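Local coordinates for DNA mismatch repair protein MUTS (PDB 1EWQ), which recognises mismatched base pairs in DNA and starts their repair, with a weak ATPase activity coupled to its role as a damage sensor, at the interface of chains A and B. Coordinates in Å, arbitrary orientation; residue numbers count along the deposited sequence, not the author numbering. Chains: chain A/B, DNA mismatch repair protein MUTS.

Contact 1 and contact 2 lie side by side in the two-fold interface of the ATPase regions, with the centres of their C-alpha atoms about 12 Å apart. Both use the start of helix 670-687, from chain A and chain B in contact 1 and from chain B in contact 2, and both receive residue 762 from the opposite subunit, B:Met762 in one and A:Met762 in the other. The two helices 670-687 thus meet the C-terminal residues of the partner on either side of the axis. The helix start carries the D-loop, which follows Walker B in ABC-type ATPases, so the interface may help couple the ATPase sites.

Contact 1: the interface of chains A and B. Residues chain A 671, 674, 699; chain B 670, 762.
The carboxylate of A:Glu699 is the flat group here, and B:Ser670 lies over one of its faces. The serine hydroxyl OG donates to the carboxylate oxygen OE1 of A:Glu699 over 3.1 Å, coming from above the plane, 56° out of it. On that same face sits a methyl of the acid's own chain, A:Val674 CG2, 3.9 Å from A:Glu699 CD, so hydroxyl and methyl share one side of the group. At the OE2 edge, close to the carboxylate plane, a water links the acid to the backbone of B:Ser670, whose N lies 3.0 Å from the water oxygen. The leg from this water to OE2 is modelled unusually short and is doubtful. The bond from B:Ser670 OG probably limits rotation of the carboxylate, with the water perhaps helping; a bend at chi2 (-80°) turns the group back over the start of the partner helix 670-687. The N-terminal end of that helix may favour the negative charge.

The apolar half is built by B:Met762, a selenomethionine that is poorly ordered, so its details are soft. Its terminal methyl CE meets A:Val674 CG1 at 3.6 Å, the two side chains crossing at about a right angle. With CG1 anti to the backbone N (chi1 172°), the valine points this methyl at CE. Farther back, the selenium of B:Met762 passes 4.1 Å from the backbone carbonyl O of A:Leu671.

For MutS, whose family works as dimers, this patch probably helps hold the ATPase regions together, tying the start of one subunit's helix 670-687 to helix 698-701 of the other.

Contact 2: the interface of chains A and B. Residues chain A 736, 759, 762-763; chain B 669, 671-672, 675.
Polar contact comes first: the hydroxyl of A:Ser736 meets the carboxylate of B:Asp672. A:Ser736 OG donates to B:Asp672 OD1 over 2.6 Å, reaching the oxygen on its syn side and 31° out of the carboxylate plane. The second oxygen, OD2, is 3.0 Å from the same A:Ser736 OG, close enough for a second, probably weaker, hydrogen bond to the same hydroxyl, so the serine oxygen sits near both oxygens, lifted to one side of the carboxylate plane. A:Ser736 reaches it with OG tucked between its backbone N and carbonyl carbon (chi1 55°). B:Ser669 OG lies near A:Ser736 CB.

Apolar packing takes the other face of the carboxylate. A:Leu759 lays CD1 over that face, 3.6 Å from B:Asp672 CG, and probably shields it from solvent on that side. Its other methyl, CD2, presses on B:Leu671 CB at 3.4 Å, a tight fit, with the two leucine side chains crossing obliquely. Farther along, A:Met762, a selenomethionine, bends at chi3 (-102°) and brings CE to 3.3 Å from B:Ala675 CB, again closely packed. The selenium and B:Leu671 CD2 are more loosely placed as these side chains run past each other in opposite directions.

With an alanine at B:Asp672, the A:Ser736 hydroxyl would probably lose its carboxylate acceptor, and a gap would be likely to open beside A:Leu759 CD1.

The patch sets the D-loop segment SSLD, typical of ABC-type ATPases, which runs into the start of helix 670-687, against helix 749-762 and the loop at A:Ser736. It probably stabilises the MutS dimer and may help relay changes between its two ATPase sites.

Contact 1: the interface of chains A and B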
loop_
_atom_site.group_PDB
_atom_site.type_symbol
_atom_site.label_atom_id
_atom_site.label_comp_id
_atom_site.label_asym_id
_atom_site.label_seq_id
_atom_site.Cartn_x
_atom_site.Cartn_y
_atom_site.Cartn_z
ATOM N N LEU A 671 -16.135 -27.624 31.301
ATOM C CA LEU A 671 -15.275 -28.659 31.857
ATOM C C LEU A 671 -14.024 -28.959 31.020
ATOM O O LEU A 671 -12.922 -29.059 31.558
ATOM C CB LEU A 671 -16.115 -29.918 32.076
ATOM C CG LEU A 671 -17.458 -29.554 32.743
ATOM C CD1 LEU A 671 -18.432 -30.713 32.634
ATOM C CD2 LEU A 671 -17.234 -29.154 34.201
ATOM N N VAL A 674 -11.387 -26.122 31.571
ATOM C CA VAL A 674 -10.676 -26.188 32.844
ATOM C C VAL A 674 -9.741 -27.397 32.913
ATOM O O VAL A 674 -8.626 -27.296 33.426
ATOM C CB VAL A 674 -11.688 -26.213 34.022
ATOM C CG1 VAL A 674 -10.978 -26.490 35.337
ATOM C CG2 VAL A 674 -12.417 -24.879 34.087
ATOM N N GLU A 699 -10.635 -21.851 39.276
ATOM C CA GLU A 699 -10.381 -23.252 39.540
ATOM C C GLU A 699 -8.880 -23.575 39.526
ATOM O O GLU A 699 -8.420 -24.395 40.314
ATOM C CB GLU A 699 -11.158 -24.145 38.550
ATOM C CG GLU A 699 -11.426 -23.524 37.194
ATOM C CD GLU A 699 -12.605 -22.556 37.200
ATOM O OE1 GLU A 699 -13.772 -23.000 37.042
ATOM O OE2 GLU A 699 -12.354 -21.349 37.374
ATOM N N SER B 670 -15.543 -18.790 34.687
ATOM C CA SER B 670 -16.525 -19.837 34.418
ATOM C C SER B 670 -17.952 -19.489 34.834
ATOM O O SER B 670 -18.858 -19.443 33.998
ATOM C CB SER B 670 -16.102 -21.141 35.103
ATOM O OG SER B 670 -14.897 -21.638 34.546
HETATM N N MSE B 762 -14.326 -34.736 37.163
HETATM C CA MSE B 762 -15.149 -33.579 37.494
HETATM C C MSE B 762 -16.613 -33.995 37.361
HETATM O O MSE B 762 -17.348 -33.322 36.611
HETATM C CB MSE B 762 -14.850 -32.398 36.548
HETATM C CG MSE B 762 -13.444 -31.793 36.682
HETATM SE SE MSE B 762 -13.021 -30.355 35.402
HETATM C CE MSE B 762 -13.438 -28.821 36.506
HETATM O O HOH W 1 -13.507 -19.265 36.863
#

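Contact 2: the interface of chains A and B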
loop_
_atom_site.group_PDB
_atom_site.type_symbol
_atom_site.label_atom_id
_atom_site.label_comp_id
_atom_site.label_asym_id
_atom_site.label_seq_id
_atom_site.Cartn_x
_atom_site.Cartn_y
_atom_site.Cartn_z
ATOM N N SER A 736 -14.983 -12.044 41.031
ATOM C CA SER A 736 -14.981 -12.019 39.571
ATOM C C SER A 736 -15.601 -10.681 39.191
ATOM O O SER A 736 -16.401 -10.146 39.955
ATOM C CB SER A 736 -15.845 -13.143 39.029
ATOM O OG SER A 736 -17.141 -13.050 39.593
ATOM N N LEU A 759 -25.485 -16.142 39.685
ATOM C CA LEU A 759 -24.147 -16.355 40.229
ATOM C C LEU A 759 -24.207 -16.772 41.692
ATOM O O LEU A 759 -23.551 -17.727 42.109
ATOM C CB LEU A 759 -23.318 -15.072 40.125
ATOM C CG LEU A 759 -22.115 -15.026 39.185
ATOM C CD1 LEU A 759 -21.389 -13.698 39.387
ATOM C CD2 LEU A 759 -21.176 -16.184 39.463
HETATM N N MSE A 762 -25.613 -20.337 41.964
HETATM C CA MSE A 762 -24.632 -21.330 41.539
HETATM C C MSE A 762 -23.565 -21.455 42.617
HETATM O O MSE A 762 -23.411 -22.507 43.236
HETATM C CB MSE A 762 -23.964 -20.904 40.232
HETATM C CG MSE A 762 -24.794 -21.112 38.982
HETATM SE SE MSE A 762 -23.898 -20.357 37.452
HETATM C CE MSE A 762 -24.910 -18.745 37.281
ATOM N N ALA A 763 -22.829 -20.366 42.825
ATOM C CA ALA A 763 -21.773 -20.317 43.826
ATOM C C ALA A 763 -22.291 -20.866 45.151
ATOM O O ALA A 763 -21.530 -21.436 45.937
ATOM C CB ALA A 763 -21.288 -18.883 44.005
ATOM N N SER B 669 -14.702 -15.373 33.782
ATOM C CA SER B 669 -14.619 -16.543 34.665
ATOM C C SER B 669 -15.749 -17.526 34.344
ATOM O O SER B 669 -16.774 -17.151 33.777
ATOM C CB SER B 669 -14.686 -16.109 36.138
ATOM O OG SER B 669 -15.896 -15.414 36.420
ATOM N N LEU B 671 -18.147 -19.237 36.122
ATOM C CA LEU B 671 -19.473 -18.929 36.635
ATOM C C LEU B 671 -20.080 -17.649 36.054
ATOM O O LEU B 671 -21.230 -17.655 35.601
ATOM C CB LEU B 671 -19.436 -18.855 38.163
ATOM C CG LEU B 671 -19.080 -20.150 38.907
ATOM C CD1 LEU B 671 -19.317 -19.932 40.393
ATOM C CD2 LEU B 671 -19.935 -21.308 38.417
ATOM N N ASP B 672 -19.328 -16.553 36.065
ATOM C CA ASP B 672 -19.857 -15.316 35.510
ATOM C C ASP B 672 -20.257 -15.536 34.062
ATOM O O ASP B 672 -21.271 -15.009 33.608
ATOM C CB ASP B 672 -18.827 -14.190 35.605
ATOM C CG ASP B 672 -18.718 -13.632 37.007
ATOM O OD1 ASP B 672 -18.555 -14.438 37.945
ATOM O OD2 ASP B 672 -18.797 -12.394 37.178
ATOM N N ALA B 675 -23.598 -17.496 34.003
ATOM C CA ALA B 675 -24.648 -16.638 34.548
ATOM C C ALA B 675 -25.112 -15.627 33.488
ATOM O O ALA B 675 -26.309 -15.388 33.311
ATOM C CB ALA B 675 -24.131 -15.907 35.778
#